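Long-range contacts in beta-n-acetylhexosaminidase (Streptococcus pneumoniae, PDB 4AZH), which probably removes terminal N-acetyl-beta-D-hexosamine residues from glycans by hydrolysis, as a family 20 glycoside hydrolase catalytic module: residues Ala18-Phe23 with Trp330-Ser335; Phe178-Asp183 with Pro225-Asp230; Leu247-Ser252 with Leu274-Asp279. All coordinates share one frame; numbering follows the deposited sequence. Where two conformers were deposited one is given.

All three contacts lie at the C-terminal ends of strands in one TIM-type barrel and reach the same bound inhibitor, LOG. Contact 1 is made of two loops, partly buried, and works through side chains: an arginine-aspartate pair and a lysine bound to a backbone carbonyl, with no backbone pairing. Contacts 2 and 3 are buried and held mainly by backbone hydrogen bonds between parallel strands. They share a sheet, strands 224-228 and 247-250 being neighbours, with centres about 10 Å apart. Contact 1 is centred about 18 Å from contact 2, yet its W330 packs on F228. Its residues hold the sugar hydroxyls, whereas D183 and F228 hold the acetamido group and W251 faces it and the oxime.

Contact 1: Ala18-Phe23 with Trp330-Ser335. With LOG (N-acetylglucosaminono-1,5-lactone (Z)-oxime), chain E.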
loop_
_atom_site.group_PDB
_atom_site.type_symbol
_atom_site.label_atom_id
_atom_site.label_comp_id
_atom_site.label_asym_id
_atom_site.label_seq_id
_atom_site.Cartn_x
_atom_site.Cartn_y
_atom_site.Cartn_z
ATOM N N ALA A 18 5.785 -1.980 -6.233
ATOM C CA ALA A 18 7.154 -1.548 -6.566
ATOM C C ALA A 18 8.125 -2.493 -5.924
ATOM O O ALA A 18 9.247 -2.133 -5.638
ATOM C CB ALA A 18 7.413 -0.113 -6.095
ATOM N N GLY A 19 7.656 -3.701 -5.652
ATOM C CA GLY A 19 8.469 -4.751 -5.088
ATOM C C GLY A 19 8.934 -5.664 -6.205
ATOM O O GLY A 19 10.120 -5.980 -6.308
ATOM N N ARG A 20 8.009 -6.116 -7.037
ATOM C CA ARG A 20 8.410 -6.982 -8.126
ATOM C C ARG A 20 9.185 -6.167 -9.175
ATOM O O ARG A 20 10.152 -6.668 -9.768
ATOM C CB ARG A 20 7.209 -7.703 -8.762
ATOM C CG ARG A 20 6.482 -8.707 -7.870
ATOM C CD ARG A 20 5.381 -9.434 -8.651
ATOM N NE ARG A 20 4.739 -10.558 -7.938
ATOM C CZ ARG A 20 3.565 -10.479 -7.320
ATOM N NH1 ARG A 20 2.913 -9.306 -7.251
ATOM N NH2 ARG A 20 3.049 -11.557 -6.742
ATOM N N LYS A 21 8.789 -4.902 -9.350
ATOM C CA LYS A 21 9.225 -4.069 -10.461
ATOM C C LYS A 21 9.706 -2.713 -9.937
ATOM O O LYS A 21 9.149 -2.199 -8.963
ATOM C CB LYS A 21 8.050 -3.894 -11.451
ATOM C CG LYS A 21 8.384 -3.063 -12.678
ATOM C CD LYS A 21 7.277 -3.053 -13.714
ATOM C CE LYS A 21 7.680 -2.147 -14.881
ATOM N NZ LYS A 21 8.581 -2.851 -15.823
ATOM N N TYR A 22 10.731 -2.134 -10.581
ATOM C CA TYR A 22 11.291 -0.859 -10.152
ATOM C C TYR A 22 10.484 0.333 -10.703
ATOM O O TYR A 22 10.027 0.327 -11.871
ATOM C CB TYR A 22 12.783 -0.784 -10.530
ATOM C CG TYR A 22 13.449 0.531 -10.168
ATOM C CD1 TYR A 22 13.421 1.612 -11.046
ATOM C CD2 TYR A 22 14.067 0.702 -8.944
ATOM C CE1 TYR A 22 13.992 2.833 -10.703
ATOM C CE2 TYR A 22 14.657 1.902 -8.589
ATOM C CZ TYR A 22 14.623 2.974 -9.475
ATOM O OH TYR A 22 15.200 4.193 -9.122
ATOM N N PHE A 23 10.281 1.341 -9.866
ATOM C CA PHE A 23 9.666 2.609 -10.269
ATOM C C PHE A 23 10.595 3.720 -9.820
ATOM O O PHE A 23 11.106 3.665 -8.700
ATOM C CB PHE A 23 8.303 2.838 -9.599
ATOM C CG PHE A 23 7.208 1.960 -10.125
ATOM C CD1 PHE A 23 7.144 0.613 -9.784
ATOM C CD2 PHE A 23 6.236 2.479 -10.953
ATOM C CE1 PHE A 23 6.127 -0.199 -10.278
ATOM C CE2 PHE A 23 5.213 1.674 -11.443
ATOM C CZ PHE A 23 5.156 0.331 -11.098
ATOM N N TRP A 330 -0.525 -4.500 -9.959
ATOM C CA TRP A 330 0.446 -5.522 -9.654
ATOM C C TRP A 330 1.348 -5.734 -10.828
ATOM O O TRP A 330 0.972 -5.442 -11.959
ATOM C CB TRP A 330 -0.259 -6.813 -9.332
ATOM C CG TRP A 330 -1.157 -6.721 -8.130
ATOM C CD1 TRP A 330 -2.551 -6.599 -8.113
ATOM C CD2 TRP A 330 -0.758 -6.773 -6.711
ATOM N NE1 TRP A 330 -3.018 -6.571 -6.821
ATOM C CE2 TRP A 330 -1.994 -6.663 -5.936
ATOM C CE3 TRP A 330 0.449 -6.867 -6.040
ATOM C CZ2 TRP A 330 -1.991 -6.658 -4.556
ATOM C CZ3 TRP A 330 0.440 -6.872 -4.650
ATOM C CH2 TRP A 330 -0.757 -6.761 -3.921
ATOM N N ALA A 331 2.525 -6.295 -10.571
ATOM C CA ALA A 331 3.532 -6.486 -11.611
ATOM C C ALA A 331 4.042 -7.930 -11.684
ATOM O O ALA A 331 5.250 -8.180 -11.666
ATOM C CB ALA A 331 4.669 -5.501 -11.396
ATOM N N ASP A 332 3.098 -8.872 -11.775
ATOM C CA ASP A 332 3.390 -10.338 -11.687
ATOM C C ASP A 332 4.443 -10.758 -12.707
ATOM O O ASP A 332 5.258 -11.652 -12.449
ATOM C CB ASP A 332 2.128 -11.171 -11.885
ATOM C CG ASP A 332 1.103 -10.951 -10.777
ATOM O OD1 ASP A 332 1.057 -9.837 -10.210
ATOM O OD2 ASP A 332 0.349 -11.911 -10.467
ATOM N N ARG A 333 4.404 -10.094 -13.858
ATOM C CA ARG A 333 5.418 -10.238 -14.883
ATOM C C ARG A 333 6.100 -8.888 -14.911
ATOM O O ARG A 333 5.654 -8.007 -15.641
ATOM C CB ARG A 333 4.736 -10.510 -16.232
ATOM C CG ARG A 333 4.013 -11.849 -16.314
ATOM C CD ARG A 333 3.194 -11.986 -17.594
ATOM N NE ARG A 333 1.766 -11.802 -17.360
ATOM C CZ ARG A 333 1.086 -10.684 -17.599
ATOM N NH1 ARG A 333 1.676 -9.604 -18.097
ATOM N NH2 ARG A 333 -0.207 -10.657 -17.346
ATOM N N PRO A 334 7.184 -8.708 -14.121
ATOM C CA PRO A 334 7.706 -7.344 -13.902
ATOM C C PRO A 334 8.422 -6.767 -15.109
ATOM O O PRO A 334 8.748 -5.580 -15.107
ATOM C CB PRO A 334 8.672 -7.523 -12.741
ATOM C CG PRO A 334 9.224 -8.883 -12.980
ATOM C CD PRO A 334 8.056 -9.708 -13.469
ATOM N N SER A 335 8.631 -7.575 -16.144
ATOM C CA SER A 335 9.226 -7.049 -17.367
ATOM C C SER A 335 8.167 -6.469 -18.305
ATOM O O SER A 335 8.497 -5.874 -19.332
ATOM C CB SER A 335 10.058 -8.109 -18.054
ATOM O OG SER A 335 9.229 -9.006 -18.724
HETATM C C2 LOG E . -1.111 -11.584 -4.886
HETATM C C3 LOG E . -0.284 -10.487 -5.553
HETATM C C4 LOG E . -0.459 -10.614 -7.050
HETATM C C5 LOG E . -1.930 -10.373 -7.364
HETATM C C6 LOG E . -2.124 -10.271 -8.892
HETATM C C7 LOG E . -2.451 -10.284 -3.247
HETATM C C8 LOG E . -2.612 -9.844 -1.794
HETATM N N2 LOG E . -1.438 -11.168 -3.500
HETATM O O1 LOG E . -4.228 -13.026 -5.594
HETATM O O3 LOG E . 1.151 -10.548 -5.153
HETATM O O4 LOG E . 0.279 -9.614 -7.705
HETATM O O5 LOG E . -2.681 -11.418 -6.841
HETATM O O6 LOG E . -1.988 -11.531 -9.505
HETATM C C1 LOG E . -2.325 -11.884 -5.584
HETATM O O7 LOG E . -3.248 -9.882 -4.097
HETATM N N1 LOG E . -3.084 -12.726 -4.962
#
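R20 lies against A331, its CD 3.3 Å from A331 O, and carries its guanidinium to the sugar between D332 and W330. CG turns away from the carbonyl carbon (chi1 -66°) and the chain runs extended to NE. D332 OD1 then sits over one guanidinium face, 3.5 Å from R20 NH1; no N-H points at it, so this salt bridge is one of charge alone. NH1 and NH2 serve LOG: R20 NH2 binds O3 of LOG at 2.7 Å, while R20 NH1 makes weak bonds to O3 and O4. NE pairs with D50, and NH1 also with D17. The D332 carboxylate spans two hydroxyls, with LOG O4 donating to OD1 and LOG O6 to OD2, each 2.6 Å away. The W330 indole lays one face under the sugar, and its CE3 meets the guanidinium edge. Farther out, K21 passes P334 with CG anti to the backbone N (chi1 -179°) and bends at its end, and NZ donates to P334 O (2.8 Å) and A336 O. The contact joins the loop between strand 11-17 and helix 25-38 to that between strand 322-330 and helix 340-352; the two strands are parallel neighbours in the barrel sheet.

Contact 2: Phe178-Asp183 with Pro225-Asp230. With LOG (N-acetylglucosaminono-1,5-lactone (Z)-oxime), chain E.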
loop_
_atom_site.group_PDB
_atom_site.type_symbol
_atom_site.label_atom_id
_atom_site.label_comp_id
_atom_site.label_asym_id
_atom_site.label_seq_id
_atom_site.Cartn_x
_atom_site.Cartn_y
_atom_site.Cartn_z
ATOM N N PHE A 178 1.758 0.537 8.450
ATOM C CA PHE A 178 2.791 -0.339 7.884
ATOM C C PHE A 178 2.151 -1.691 7.537
ATOM O O PHE A 178 1.578 -2.357 8.409
ATOM C CB PHE A 178 3.954 -0.534 8.882
ATOM C CG PHE A 178 5.125 -1.325 8.339
ATOM C CD1 PHE A 178 5.096 -2.717 8.316
ATOM C CD2 PHE A 178 6.247 -0.679 7.885
ATOM C CE1 PHE A 178 6.168 -3.448 7.836
ATOM C CE2 PHE A 178 7.350 -1.398 7.399
ATOM C CZ PHE A 178 7.301 -2.789 7.347
ATOM N N ASN A 179 2.227 -2.070 6.265
ATOM C CA ASN A 179 1.718 -3.366 5.785
ATOM C C ASN A 179 2.816 -4.443 5.753
ATOM O O ASN A 179 3.756 -4.373 4.948
ATOM C CB ASN A 179 1.107 -3.182 4.383
ATOM C CG ASN A 179 0.419 -4.430 3.864
ATOM O OD1 ASN A 179 0.335 -5.462 4.561
ATOM N ND2 ASN A 179 -0.134 -4.335 2.645
ATOM N N PHE A 180 2.692 -5.446 6.624
ATOM C CA PHE A 180 3.664 -6.545 6.654
ATOM C C PHE A 180 3.265 -7.774 5.817
ATOM O O PHE A 180 4.041 -8.727 5.640
ATOM C CB PHE A 180 4.068 -6.885 8.082
ATOM C CG PHE A 180 2.939 -7.285 8.971
ATOM C CD1 PHE A 180 2.506 -8.605 9.018
ATOM C CD2 PHE A 180 2.348 -6.370 9.823
ATOM C CE1 PHE A 180 1.461 -9.012 9.867
ATOM C CE2 PHE A 180 1.319 -6.772 10.693
ATOM C CZ PHE A 180 0.877 -8.088 10.709
ATOM N N GLY A 181 2.055 -7.724 5.278
ATOM C CA GLY A 181 1.627 -8.589 4.181
ATOM C C GLY A 181 1.080 -9.925 4.638
ATOM O O GLY A 181 -0.072 -10.014 5.069
ATOM N N THR A 182 1.957 -10.936 4.559
ATOM C CA THR A 182 1.712 -12.317 4.946
ATOM C C THR A 182 0.835 -13.128 4.000
ATOM O O THR A 182 0.378 -14.218 4.387
ATOM C CB THR A 182 1.225 -12.504 6.411
ATOM O OG1 THR A 182 -0.169 -12.167 6.500
ATOM C CG2 THR A 182 2.054 -11.664 7.399
ATOM N N ASP A 183 0.593 -12.626 2.784
ATOM C CA ASP A 183 -0.089 -13.431 1.769
ATOM C C ASP A 183 0.774 -14.587 1.175
ATOM O O ASP A 183 1.996 -14.502 1.105
ATOM C CB ASP A 183 -0.656 -12.536 0.645
ATOM C CG ASP A 183 0.418 -11.746 -0.110
ATOM O OD1 ASP A 183 1.335 -11.164 0.522
ATOM O OD2 ASP A 183 0.339 -11.693 -1.368
ATOM N N PRO A 225 -0.618 -1.583 12.309
ATOM C CA PRO A 225 -0.249 -2.720 11.457
ATOM C C PRO A 225 -1.348 -3.058 10.446
ATOM O O PRO A 225 -2.537 -2.933 10.736
ATOM C CB PRO A 225 -0.032 -3.864 12.461
ATOM C CG PRO A 225 -0.878 -3.492 13.634
ATOM C CD PRO A 225 -1.020 -1.998 13.662
ATOM N N MET A 226 -0.923 -3.386 9.230
ATOM C CA MET A 226 -1.808 -3.832 8.168
ATOM C C MET A 226 -1.269 -5.182 7.698
ATOM O O MET A 226 -0.057 -5.433 7.802
ATOM C CB MET A 226 -1.810 -2.813 7.044
ATOM C CG MET A 226 -2.695 -3.102 5.830
ATOM S SD MET A 226 -2.532 -1.684 4.708
ATOM C CE MET A 226 -3.177 -2.257 3.145
ATOM N N ALA A 227 -2.167 -6.035 7.193
ATOM C CA ALA A 227 -1.769 -7.302 6.562
ATOM C C ALA A 227 -2.888 -7.751 5.645
ATOM O O ALA A 227 -4.036 -7.258 5.771
ATOM C CB ALA A 227 -1.482 -8.382 7.605
ATOM N N PHE A 228 -2.589 -8.666 4.718
ATOM C CA PHE A 228 -3.658 -9.165 3.885
ATOM C C PHE A 228 -4.418 -10.223 4.645
ATOM O O PHE A 228 -3.949 -10.733 5.679
ATOM C CB PHE A 228 -3.174 -9.727 2.576
ATOM C CG PHE A 228 -2.427 -8.747 1.728
ATOM C CD1 PHE A 228 -3.078 -7.672 1.125
ATOM C CD2 PHE A 228 -1.071 -8.916 1.495
ATOM C CE1 PHE A 228 -2.377 -6.775 0.300
ATOM C CE2 PHE A 228 -0.370 -8.021 0.671
ATOM C CZ PHE A 228 -1.019 -6.942 0.096
ATOM N N ASN A 229 -5.608 -10.533 4.126
ATOM C CA ASN A 229 -6.537 -11.404 4.819
ATOM C C ASN A 229 -6.128 -12.872 4.841
ATOM O O ASN A 229 -6.486 -13.589 5.778
ATOM C CB ASN A 229 -7.957 -11.245 4.223
ATOM C CG ASN A 229 -8.038 -11.698 2.790
ATOM O OD1 ASN A 229 -7.706 -10.951 1.838
ATOM N ND2 ASN A 229 -8.483 -12.929 2.611
ATOM N N ASP A 230 -5.390 -13.311 3.817
ATOM C CA ASP A 230 -5.213 -14.748 3.544
ATOM C C ASP A 230 -4.943 -15.588 4.797
ATOM O O ASP A 230 -5.654 -16.548 5.071
ATOM C CB ASP A 230 -4.103 -15.003 2.532
ATOM C CG ASP A 230 -4.142 -14.072 1.356
ATOM O OD1 ASP A 230 -4.386 -12.853 1.506
ATOM O OD2 ASP A 230 -3.890 -14.554 0.239
HETATM C C2 LOG E . -1.111 -11.584 -4.886
HETATM C C3 LOG E . -0.284 -10.487 -5.553
HETATM C C4 LOG E . -0.459 -10.614 -7.050
HETATM C C5 LOG E . -1.930 -10.373 -7.364
HETATM C C6 LOG E . -2.124 -10.271 -8.892
HETATM C C7 LOG E . -2.451 -10.284 -3.247
HETATM C C8 LOG E . -2.612 -9.844 -1.794
HETATM N N2 LOG E . -1.438 -11.168 -3.500
HETATM O O1 LOG E . -4.228 -13.026 -5.594
HETATM O O3 LOG E . 1.151 -10.548 -5.153
HETATM O O4 LOG E . 0.279 -9.614 -7.705
HETATM O O5 LOG E . -2.681 -11.418 -6.841
HETATM O O6 LOG E . -1.988 -11.531 -9.505
HETATM C C1 LOG E . -2.325 -11.884 -5.584
HETATM O O7 LOG E . -3.248 -9.882 -4.097
HETATM N N1 LOG E . -3.084 -12.726 -4.962
HETATM O O HOH W 1 -2.407 -13.000 5.059
#
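F180 packs its ring on the neighbouring strand: A227 CB lies over one face in a CH-pi contact, 4.1 Å from the ring centroid, and P225 CB meets the edge. With chi1 59° its CG falls between the backbone N and the carbonyl carbon, which lays one ring face over M226 O and A227 CB. This close-packed part is stitched by M226 N to F178 O (2.8 Å) and F180 N to M226 O (3.0 Å). N179 and M226 lie together on the face opposite F178 and P225; N179 ND2 comes 3.7 Å from M226 CE and is hydrogen-bonded to H44. Strands 177-181 and 224-228 are adjacent parallel strands of the TIM barrel, separated in the chain by helices 194-200 and 204-220, the latter covering F180 and P225. F228 N binds G181 O at 2.9 Å, and T182 OG1 gives the same oxygen a second bond. Toward the ligand, unlike in the close-packed part, a water takes part: it donates to T182 OG1 and F228 O. There the side chains turn to the ligand: D183 lies alongside F228, their planes 66° apart, and D183 OD2 accepts a nearly straight bond from LOG N2 (2.8 Å, 161°). The acetamido methyl C8 of LOG sits 3.5 Å above the centre of the F228 ring. N117 holds D183 OD1.

Contact 3: Leu247-Ser252 with Leu274-Asp279; sequences LISYWS and LNTNGD. With LOG (N-acetylglucosaminono-1,5-lactone (Z)-oxime), chain E.
S249 and T276 meet through their hydroxyls, S249 OG donating to T276 OG1 at 2.6 Å. S249 OG stands anti to its own backbone N (chi1 168°), which aims it across at the threonine. T276 OG1 donates in turn to L274 O, 2.9 Å away. That carbonyl is gripped twice, because Y250 N also binds it, and the two donors arrive from opposite faces of its plane. L274 N to I248 O, at 3.0 Å, and T276 N to Y250 O, at 2.8 Å, continue the backbone pairing on either side. This is the parallel register of neighbouring strands 247-250 and 272-275 in the TIM barrel, with S249 and L274 facing one side of the sheet and Y250 and N275 the other. Beyond the strands G278 N, at the start of a short 3-10 segment, donates to W251 O at 2.7 Å, in the carbonyl plane and on a lone pair. N277 OD1 accepts from D279 N, an Asx turn. A water donates to both Y250 O and N275 OD1, linking the two residues on their side of the sheet. W251 carries the contact into the ligand pocket. With chi1 at 72° the indole swings off the strand end and turns one face to LOG, spanning its acetamido and oxime groups. In the next shell D230 accepts from W251 NE1 and N229 from W251 N, while T276 packs on M326 and S328 of strand 322-330. The Y250 hydroxyl is bonded to A261 O.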
loop_
_atom_site.group_PDB
_atom_site.type_symbol
_atom_site.label_atom_id
_atom_site.label_comp_id
_atom_site.label_asym_id
_atom_site.label_seq_id
_atom_site.Cartn_x
_atom_site.Cartn_y
_atom_site.Cartn_z
ATOM N N LEU A 247 -5.161 -4.042 10.704
ATOM C CA LEU A 247 -6.036 -3.587 9.640
ATOM C C LEU A 247 -5.931 -4.620 8.548
ATOM O O LEU A 247 -4.883 -4.799 7.960
ATOM C CB LEU A 247 -5.626 -2.202 9.101
ATOM C CG LEU A 247 -6.444 -1.650 7.931
ATOM C CD1 LEU A 247 -7.902 -1.439 8.304
ATOM C CD2 LEU A 247 -5.869 -0.333 7.472
ATOM N N ILE A 248 -7.034 -5.299 8.278
ATOM C CA ILE A 248 -7.043 -6.369 7.280
ATOM C C ILE A 248 -7.319 -5.858 5.878
ATOM O O ILE A 248 -8.414 -5.415 5.603
ATOM C CB ILE A 248 -8.107 -7.410 7.632
ATOM C CG1 ILE A 248 -7.774 -8.062 8.981
ATOM C CG2 ILE A 248 -8.172 -8.473 6.563
ATOM C CD1 ILE A 248 -6.520 -8.928 8.937
ATOM N N SER A 249 -6.319 -5.901 5.005
ATOM C CA SER A 249 -6.520 -5.603 3.565
ATOM C C SER A 249 -7.129 -6.847 2.888
ATOM O O SER A 249 -6.426 -7.841 2.644
ATOM C CB SER A 249 -5.202 -5.169 2.901
ATOM O OG SER A 249 -5.282 -5.146 1.468
ATOM N N TYR A 250 -8.440 -6.785 2.604
ATOM C CA TYR A 250 -9.244 -7.944 2.151
ATOM C C TYR A 250 -9.472 -7.887 0.647
ATOM O O TYR A 250 -10.088 -6.936 0.125
ATOM C CB TYR A 250 -10.611 -8.029 2.880
ATOM C CG TYR A 250 -11.212 -9.438 2.835
ATOM C CD1 TYR A 250 -11.799 -9.942 1.658
ATOM C CD2 TYR A 250 -11.176 -10.278 3.962
ATOM C CE1 TYR A 250 -12.301 -11.242 1.593
ATOM C CE2 TYR A 250 -11.692 -11.577 3.914
ATOM C CZ TYR A 250 -12.256 -12.049 2.726
ATOM O OH TYR A 250 -12.763 -13.315 2.674
ATOM N N TRP A 251 -8.996 -8.919 -0.045
ATOM C CA TRP A 251 -9.053 -8.912 -1.500
ATOM C C TRP A 251 -9.869 -10.029 -2.151
ATOM O O TRP A 251 -10.268 -9.890 -3.325
ATOM C CB TRP A 251 -7.642 -8.830 -2.079
ATOM C CG TRP A 251 -6.914 -10.118 -1.893
ATOM C CD1 TRP A 251 -6.185 -10.530 -0.788
ATOM C CD2 TRP A 251 -6.884 -11.245 -2.831
ATOM N NE1 TRP A 251 -5.714 -11.809 -0.971
ATOM C CE2 TRP A 251 -6.097 -12.292 -2.185
ATOM C CE3 TRP A 251 -7.418 -11.480 -4.105
ATOM C CZ2 TRP A 251 -5.856 -13.520 -2.798
ATOM C CZ3 TRP A 251 -7.163 -12.721 -4.712
ATOM C CH2 TRP A 251 -6.396 -13.715 -4.069
ATOM N N SER A 252 -10.128 -11.116 -1.403
ATOM C CA SER A 252 -10.812 -12.328 -1.909
ATOM C C SER A 252 -10.974 -13.359 -0.816
ATOM O O SER A 252 -10.171 -13.410 0.134
ATOM C CB SER A 252 -10.024 -12.992 -3.060
ATOM O OG SER A 252 -10.449 -14.327 -3.328
ATOM N N LEU A 274 -9.596 -2.730 5.104
ATOM C CA LEU A 274 -9.351 -1.850 3.973
ATOM C C LEU A 274 -9.799 -2.692 2.791
ATOM O O LEU A 274 -9.159 -3.704 2.476
ATOM C CB LEU A 274 -7.873 -1.461 3.864
ATOM C CG LEU A 274 -7.528 -0.666 2.592
ATOM C CD1 LEU A 274 -8.246 0.676 2.607
ATOM C CD2 LEU A 274 -6.030 -0.453 2.605
ATOM N N ASN A 275 -10.917 -2.320 2.178
ATOM C CA ASN A 275 -11.484 -3.087 1.074
ATOM C C ASN A 275 -10.582 -3.072 -0.185
ATOM O O ASN A 275 -10.568 -2.098 -0.968
ATOM C CB ASN A 275 -12.874 -2.533 0.752
ATOM C CG ASN A 275 -13.576 -3.290 -0.372
ATOM O OD1 ASN A 275 -13.179 -4.409 -0.756
ATOM N ND2 ASN A 275 -14.652 -2.694 -0.885
ATOM N N THR A 276 -9.842 -4.156 -0.372
ATOM C CA THR A 276 -8.851 -4.296 -1.456
ATOM C C THR A 276 -9.334 -5.354 -2.468
ATOM O O THR A 276 -8.610 -6.293 -2.819
ATOM C CB THR A 276 -7.502 -4.713 -0.848
ATOM O OG1 THR A 276 -7.271 -3.924 0.328
ATOM C CG2 THR A 276 -6.309 -4.514 -1.863
ATOM N N ASN A 277 -10.591 -5.191 -2.881
ATOM C CA ASN A 277 -11.289 -6.125 -3.734
ATOM C C ASN A 277 -10.498 -6.552 -4.972
ATOM O O ASN A 277 -10.115 -5.704 -5.777
ATOM C CB ASN A 277 -12.626 -5.527 -4.200
ATOM C CG ASN A 277 -13.610 -6.591 -4.600
ATOM O OD1 ASN A 277 -13.319 -7.414 -5.465
ATOM N ND2 ASN A 277 -14.746 -6.641 -3.918
ATOM N N GLY A 278 -10.285 -7.866 -5.088
ATOM C CA GLY A 278 -9.711 -8.494 -6.254
ATOM C C GLY A 278 -10.295 -8.004 -7.582
ATOM O O GLY A 278 -9.600 -8.017 -8.580
ATOM N N ASP A 279 -11.559 -7.563 -7.592
ATOM C CA ASP A 279 -12.203 -7.102 -8.836
ATOM C C ASP A 279 -11.458 -5.935 -9.488
ATOM O O ASP A 279 -11.506 -5.773 -10.692
ATOM C CB ASP A 279 -13.652 -6.666 -8.591
ATOM C CG ASP A 279 -14.582 -7.810 -8.242
ATOM O OD1 ASP A 279 -14.218 -9.007 -8.353
ATOM O OD2 ASP A 279 -15.707 -7.466 -7.839
HETATM C C2 LOG E . -1.111 -11.584 -4.886
HETATM C C3 LOG E . -0.284 -10.487 -5.553
HETATM C C4 LOG E . -0.459 -10.614 -7.050
HETATM C C5 LOG E . -1.930 -10.373 -7.364
HETATM C C6 LOG E . -2.124 -10.271 -8.892
HETATM C C7 LOG E . -2.451 -10.284 -3.247
HETATM C C8 LOG E . -2.612 -9.844 -1.794
HETATM N N2 LOG E . -1.438 -11.168 -3.500
HETATM O O1 LOG E . -4.228 -13.026 -5.594
HETATM O O3 LOG E . 1.151 -10.548 -5.153
HETATM O O4 LOG E . 0.279 -9.614 -7.705
HETATM O O5 LOG E . -2.681 -11.418 -6.841
HETATM O O6 LOG E . -1.988 -11.531 -9.505
HETATM C C1 LOG E . -2.325 -11.884 -5.584
HETATM O O7 LOG E . -3.248 -9.882 -4.097
HETATM N N1 LOG E . -3.084 -12.726 -4.962
HETATM O O HOH W 2 -12.555 -7.163 -0.725
#